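Local coordinates for penicillin-binding protein PbpB (Mycobacterium tuberculosis, PDB 6KGU), which synthesises cross-linked peptidoglycan from lipid intermediates for the mycobacterial cell wall and is a penicillin-binding target of beta-lactam antibiotics such as aztreonam, at residues Y342-L345 and R346-L350; S375-A378 and N379-G383; Q437-Q440 and T441-M445. All coordinates share one frame; numbering follows the deposited sequence.

Contact 1 of 3, residues Y342-L345 and R346-L350; sequences YDML and RKFGL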
# COMPACT_ATOMS: atom_id res chain seq x y z
N TYR A 342 -3.91 -12.62 17.10
CA TYR A 342 -2.49 -12.38 16.87
C TYR A 342 -1.93 -13.30 15.79
O TYR A 342 -1.08 -12.89 14.99
CB TYR A 342 -1.70 -12.54 18.17
CG TYR A 342 -0.21 -12.34 18.00
CD1 TYR A 342 0.32 -11.07 17.89
CD2 TYR A 342 0.65 -13.42 17.97
CE1 TYR A 342 1.68 -10.88 17.74
CE2 TYR A 342 2.02 -13.25 17.82
CZ TYR A 342 2.53 -11.97 17.71
OH TYR A 342 3.88 -11.77 17.56
N ASP A 343 -2.41 -14.54 15.73
CA ASP A 343 -1.92 -15.43 14.69
C ASP A 343 -2.29 -14.90 13.31
O ASP A 343 -1.49 -14.98 12.37
CB ASP A 343 -2.48 -16.85 14.87
CG ASP A 343 -1.88 -17.84 13.88
OD1 ASP A 343 -0.68 -18.15 14.03
OD2 ASP A 343 -2.59 -18.32 12.98
N MET A 344 -3.48 -14.31 13.18
CA MET A 344 -3.91 -13.78 11.89
C MET A 344 -3.09 -12.56 11.49
O MET A 344 -2.69 -12.44 10.33
CB MET A 344 -5.40 -13.46 11.95
CG MET A 344 -5.99 -12.99 10.65
SD MET A 344 -6.16 -14.30 9.46
CE MET A 344 -7.58 -15.17 10.12
N LEU A 345 -2.84 -11.65 12.44
CA LEU A 345 -1.94 -10.51 12.21
C LEU A 345 -0.63 -10.97 11.59
O LEU A 345 -0.14 -10.37 10.62
CB LEU A 345 -1.63 -9.78 13.52
CG LEU A 345 -2.51 -8.76 14.22
CD1 LEU A 345 -1.85 -8.34 15.54
CD2 LEU A 345 -2.82 -7.53 13.35
N ARG A 346 -0.02 -12.00 12.17
CA ARG A 346 1.26 -12.49 11.67
C ARG A 346 1.13 -13.08 10.28
O ARG A 346 1.97 -12.85 9.41
CB ARG A 346 1.85 -13.51 12.64
CG ARG A 346 2.42 -12.91 13.90
CD ARG A 346 3.90 -12.64 13.72
NE ARG A 346 4.23 -11.26 14.06
CZ ARG A 346 5.41 -10.70 13.85
NH1 ARG A 346 6.40 -11.42 13.30
NH2 ARG A 346 5.61 -9.44 14.19
N LYS A 347 0.06 -13.86 10.04
CA LYS A 347 -0.10 -14.44 8.70
C LYS A 347 -0.27 -13.34 7.65
O LYS A 347 0.21 -13.48 6.52
CB LYS A 347 -1.28 -15.41 8.66
CG LYS A 347 -0.95 -16.81 9.18
CD LYS A 347 -2.04 -17.84 8.84
CE LYS A 347 -3.44 -17.31 9.16
NZ LYS A 347 -4.56 -18.33 9.04
N PHE A 348 -0.96 -12.25 8.01
CA PHE A 348 -1.11 -11.13 7.10
C PHE A 348 0.20 -10.38 6.87
O PHE A 348 0.21 -9.43 6.07
CB PHE A 348 -2.18 -10.16 7.62
CG PHE A 348 -3.57 -10.45 7.12
CD1 PHE A 348 -3.90 -10.29 5.78
CD2 PHE A 348 -4.56 -10.88 8.00
CE1 PHE A 348 -5.21 -10.54 5.32
CE2 PHE A 348 -5.87 -11.14 7.56
CZ PHE A 348 -6.19 -10.97 6.22
N GLY A 349 1.28 -10.73 7.58
CA GLY A 349 2.61 -10.20 7.31
C GLY A 349 3.00 -8.95 8.06
O GLY A 349 4.04 -8.35 7.75
N LEU A 350 2.22 -8.54 9.06
CA LEU A 350 2.54 -7.32 9.79
C LEU A 350 3.74 -7.55 10.70
O LEU A 350 4.00 -8.66 11.16
CB LEU A 350 1.32 -6.87 10.59
CG LEU A 350 0.09 -6.68 9.69
CD1 LEU A 350 -1.10 -6.12 10.47
CD2 LEU A 350 0.43 -5.77 8.48
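Amides of Arg346, Lys347 and Phe348 reach back four residues to the carbonyls of Tyr342, Asp343 and Met344, the last bond being the shortest (Phe348 N to Met344 O, 2.9 Å), and then the helix closes in a Schellman motif. Gly349 takes positive phi (91°) there, its N bonded to Arg346 O, while Leu350 N makes a weak bond of 3.4 Å to Leu345 O.

Along one flank Tyr342 and Arg346 run side by side in the same direction. CG of Arg346 sits over one face of the phenol ring, 4.2 Å from its centroid, a CH-pi contact displaced toward the rim, and the guanidinium plane lies 23° from that of the ring. Met344 meets Phe348 in a Met-aromatic contact, SD approaching the ring obliquely at 4.7 Å from the centroid; the bend at chi2 (73°) turns SD toward the ring. Helices 272-281 and 390-401 pack against Phe348. The ammonium of Lys347 bonds to the carbonyl of Val433, with the Asp343 carboxylate nearby but beyond salt-bridge range. Across the Schellman turn, CD2 of Leu345 touches CD1 of Leu350 at 3.6 Å.

Contact 2 of 3, residues S375-A378 and N379-G383; sequences STFA and NLPIG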
# COMPACT_ATOMS: atom_id res chain seq x y z
N SER A 375 -4.69 -4.01 27.85
CA SER A 375 -5.46 -3.17 26.94
C SER A 375 -5.05 -3.28 25.48
O SER A 375 -5.69 -2.66 24.62
CB SER A 375 -5.34 -1.70 27.38
OG SER A 375 -4.03 -1.22 27.13
N THR A 376 -3.98 -4.04 25.17
CA THR A 376 -3.56 -4.24 23.78
C THR A 376 -4.69 -4.76 22.91
O THR A 376 -4.93 -4.25 21.81
CB THR A 376 -2.39 -5.23 23.72
OG1 THR A 376 -1.42 -4.87 24.70
CG2 THR A 376 -1.77 -5.21 22.33
N PHE A 377 -5.39 -5.80 23.39
CA PHE A 377 -6.42 -6.44 22.58
C PHE A 377 -7.61 -5.52 22.34
O PHE A 377 -8.36 -5.73 21.38
CB PHE A 377 -6.88 -7.74 23.25
CG PHE A 377 -7.69 -8.64 22.34
CD1 PHE A 377 -7.26 -8.89 21.04
CD2 PHE A 377 -8.86 -9.23 22.78
CE1 PHE A 377 -7.99 -9.73 20.21
CE2 PHE A 377 -9.60 -10.07 21.95
CZ PHE A 377 -9.16 -10.32 20.66
N ALA A 378 -7.81 -4.50 23.17
CA ALA A 378 -8.84 -3.51 22.89
C ALA A 378 -8.40 -2.48 21.85
O ALA A 378 -9.22 -1.66 21.43
CB ALA A 378 -9.23 -2.77 24.18
N ASN A 379 -7.13 -2.49 21.44
CA ASN A 379 -6.59 -1.49 20.53
C ASN A 379 -6.22 -2.04 19.17
O ASN A 379 -6.60 -1.46 18.14
CB ASN A 379 -5.37 -0.81 21.17
CG ASN A 379 -5.74 0.09 22.34
OD1 ASN A 379 -5.24 -0.06 23.44
ND2 ASN A 379 -6.65 1.03 22.09
N LEU A 380 -5.45 -3.14 19.12
CA LEU A 380 -4.99 -3.70 17.85
C LEU A 380 -6.11 -3.95 16.84
O LEU A 380 -5.93 -3.58 15.67
CB LEU A 380 -4.21 -5.00 18.10
CG LEU A 380 -2.87 -4.91 18.81
CD1 LEU A 380 -2.13 -6.26 18.72
CD2 LEU A 380 -2.02 -3.76 18.24
N PRO A 381 -7.24 -4.57 17.20
CA PRO A 381 -8.27 -4.85 16.18
C PRO A 381 -8.81 -3.62 15.49
O PRO A 381 -9.26 -3.74 14.35
CB PRO A 381 -9.36 -5.59 16.96
CG PRO A 381 -8.61 -6.26 18.11
CD PRO A 381 -7.58 -5.21 18.50
N ILE A 382 -8.76 -2.44 16.11
CA ILE A 382 -9.18 -1.23 15.40
C ILE A 382 -7.99 -0.44 14.85
O ILE A 382 -8.15 0.71 14.44
CB ILE A 382 -10.10 -0.36 16.28
CG1 ILE A 382 -9.44 -0.03 17.63
CG2 ILE A 382 -11.40 -1.12 16.56
CD1 ILE A 382 -8.56 1.18 17.64
N GLY A 383 -6.80 -1.04 14.83
CA GLY A 383 -5.65 -0.41 14.21
C GLY A 383 -4.88 0.56 15.08
O GLY A 383 -4.18 1.42 14.55
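A tight turn ending in a short 3-10 segment carries the chain into the aztreonam site of the transpeptidase domain, where Ile382 and Gly383 touch the bound drug and the Ile382 side chain lies about 6 Å from that of Ser269, probably the acyl-ester serine. Its hub is the carbonyl oxygen of Thr376, gripped by two successive amides. Leu380 N, 3.0 Å from Thr376 O, approaches almost in line with the C=O bond, whereas Asn379 N, at 2.8 Å from the same oxygen, comes in from above the carbonyl plane. The pair of bonds ties the start of the 3-10 turn to the preceding residues, and Gly383 N continues it by bonding to Leu380 O.

Methyl CG2 of Thr376 lies alongside the Leu380 side chain, 3.7 Å from its CG. With chi1 at -47° this methyl stands anti to the Thr376 nitrogen, and OG1 is turned instead to the amide of Ser373. Phe377 and Pro381 cross at about a right angle, ring atom CE1 of Phe377 lying 4.1 Å from CG of Pro381. Proline has no amide hydrogen to offer, and Pro381 CD lies 3.0 Å from Phe377 O.

Pro381 and Ile382 pack on helix 326-336, Leu380 reaches Tyr341 and Leu345 of helix 338-347, and Phe377 and Ala378 rest on Met299 of strand 296-299, while the backbone of Gly383 bonds to that of Gly268.

Contact 3 of 3, residues Q437-Q440 and T441-M445; sequences QTAQ and TVRQM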
# COMPACT_ATOMS: atom_id res chain seq x y z
N GLN A 437 -12.85 -19.29 0.20
CA GLN A 437 -14.23 -18.98 0.52
C GLN A 437 -14.33 -17.79 1.48
O GLN A 437 -15.20 -16.94 1.33
CB GLN A 437 -14.92 -20.22 1.10
CG GLN A 437 -16.25 -19.92 1.77
CD GLN A 437 -17.35 -19.56 0.77
OE1 GLN A 437 -18.33 -18.93 1.12
NE2 GLN A 437 -17.14 -19.90 -0.49
N THR A 438 -13.44 -17.76 2.48
CA THR A 438 -13.39 -16.62 3.39
C THR A 438 -13.00 -15.35 2.63
O THR A 438 -13.67 -14.32 2.75
CB THR A 438 -12.39 -16.90 4.51
OG1 THR A 438 -12.88 -17.95 5.35
CG2 THR A 438 -12.20 -15.64 5.38
N ALA A 439 -11.92 -15.42 1.86
CA ALA A 439 -11.47 -14.26 1.09
C ALA A 439 -12.59 -13.70 0.21
O ALA A 439 -12.78 -12.48 0.16
CB ALA A 439 -10.27 -14.65 0.23
N GLN A 440 -13.32 -14.56 -0.49
CA GLN A 440 -14.41 -14.10 -1.34
C GLN A 440 -15.50 -13.42 -0.52
O GLN A 440 -16.08 -12.41 -0.95
CB GLN A 440 -14.99 -15.27 -2.15
CG GLN A 440 -14.04 -15.73 -3.26
CD GLN A 440 -14.21 -17.20 -3.61
OE1 GLN A 440 -15.24 -17.80 -3.31
NE2 GLN A 440 -13.21 -17.78 -4.25
N THR A 441 -15.79 -13.96 0.67
CA THR A 441 -16.80 -13.38 1.54
C THR A 441 -16.36 -12.01 2.07
O THR A 441 -17.17 -11.07 2.13
CB THR A 441 -17.09 -14.36 2.68
OG1 THR A 441 -17.77 -15.50 2.15
CG2 THR A 441 -17.95 -13.72 3.76
N VAL A 442 -15.09 -11.87 2.44
CA VAL A 442 -14.62 -10.58 2.95
C VAL A 442 -14.64 -9.52 1.85
O VAL A 442 -15.05 -8.38 2.08
CB VAL A 442 -13.22 -10.73 3.58
CG1 VAL A 442 -12.62 -9.37 3.89
CG2 VAL A 442 -13.29 -11.61 4.86
N ARG A 443 -14.20 -9.88 0.64
CA ARG A 443 -14.28 -8.97 -0.51
C ARG A 443 -15.70 -8.47 -0.74
O ARG A 443 -15.92 -7.28 -0.98
CB ARG A 443 -13.79 -9.67 -1.80
CG ARG A 443 -12.32 -9.99 -1.86
CD ARG A 443 -11.84 -10.16 -3.31
NE ARG A 443 -12.55 -11.19 -4.08
CZ ARG A 443 -12.15 -12.45 -4.21
NH1 ARG A 443 -11.07 -12.88 -3.58
NH2 ARG A 443 -12.83 -13.29 -4.96
N GLN A 444 -16.68 -9.38 -0.70
CA GLN A 444 -18.06 -8.97 -0.90
C GLN A 444 -18.52 -8.04 0.21
O GLN A 444 -19.16 -7.01 -0.05
CB GLN A 444 -18.97 -10.20 -0.99
CG GLN A 444 -18.86 -10.94 -2.32
CD GLN A 444 -19.25 -10.07 -3.52
OE1 GLN A 444 -20.23 -9.32 -3.47
NE2 GLN A 444 -18.49 -10.16 -4.58
N MET A 445 -18.18 -8.37 1.47
CA MET A 445 -18.53 -7.51 2.60
C MET A 445 -17.99 -6.11 2.42
O MET A 445 -18.69 -5.12 2.68
CB MET A 445 -17.99 -8.10 3.91
CG MET A 445 -18.96 -8.94 4.70
SD MET A 445 -18.48 -9.09 6.44
CE MET A 445 -16.81 -9.75 6.29
O HOH W 1 -17.81 -17.76 4.17
O HOH W 2 -16.30 -11.92 -4.17
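The carbonyl oxygen of Gln440 is approached by two donors: the amide of Gln444, with N 3.1 Å from Gln440 O, and a water that donates to the same oxygen. That water also accepts from Gln444 NE2 at 2.8 Å, so it bridges the glutamine side chain back to the helix backbone. Gln444 NE2 also bonds to Gln471, and Gln444 OE1 to Arg447.

One turn earlier, Thr441 N bonds to Gln437 O, and the Thr441 hydroxyl lies at 3.1 Å from that same Gln437 O. Its chi1 of -69° sets OG1 beside its own amide nitrogen, facing the preceding turn. A second water links Thr441 OG1 at 3.0 Å with Gln437 OE1, the latter bond weak.

All of this belongs to helix 436-445 of the transpeptidase domain, whose regular i to i+4 bonding includes a short one from Val442 N to Thr438 O, 2.8 Å. Val442, Thr438 and Thr441 turn toward helix 272-281, and the Thr438 hydroxyl bonds to Glu281.

Arg443 doubles back alongside Gln440, the two side chains pointing the same way with amide and guanidinium planes 58° apart. CA of Gln440 lies over the centre of one guanidinium face, and CG of Gln440 comes to 3.2 Å from NH2. Arg443 NE bonds to the carbonyl of Ala504, and Asp403 joins both residues, forming a salt bridge with Arg443 NH1 and accepting from Gln440 NE2.

The three contacts follow one another along the chain within the transpeptidase domain: contact 1 at the end of helix 338-347, contact 2 in the loop leading to helix 390-401, contact 3 on helix 436-445. Contacts 1 and 2, with centres about 14 Å apart, touch through Leu345 CD1 and Leu380 CD1 at 3.8 Å, so the helix end backs the turn that reaches the aztreonam pocket. Contact 3 touches neither, its centre lying about 18 Å from that of contact 1 and 23 Å from that of contact 2. Helix 272-281 nevertheless lies against both contacts 1 and 3, joining them indirectly in the helical part of the domain.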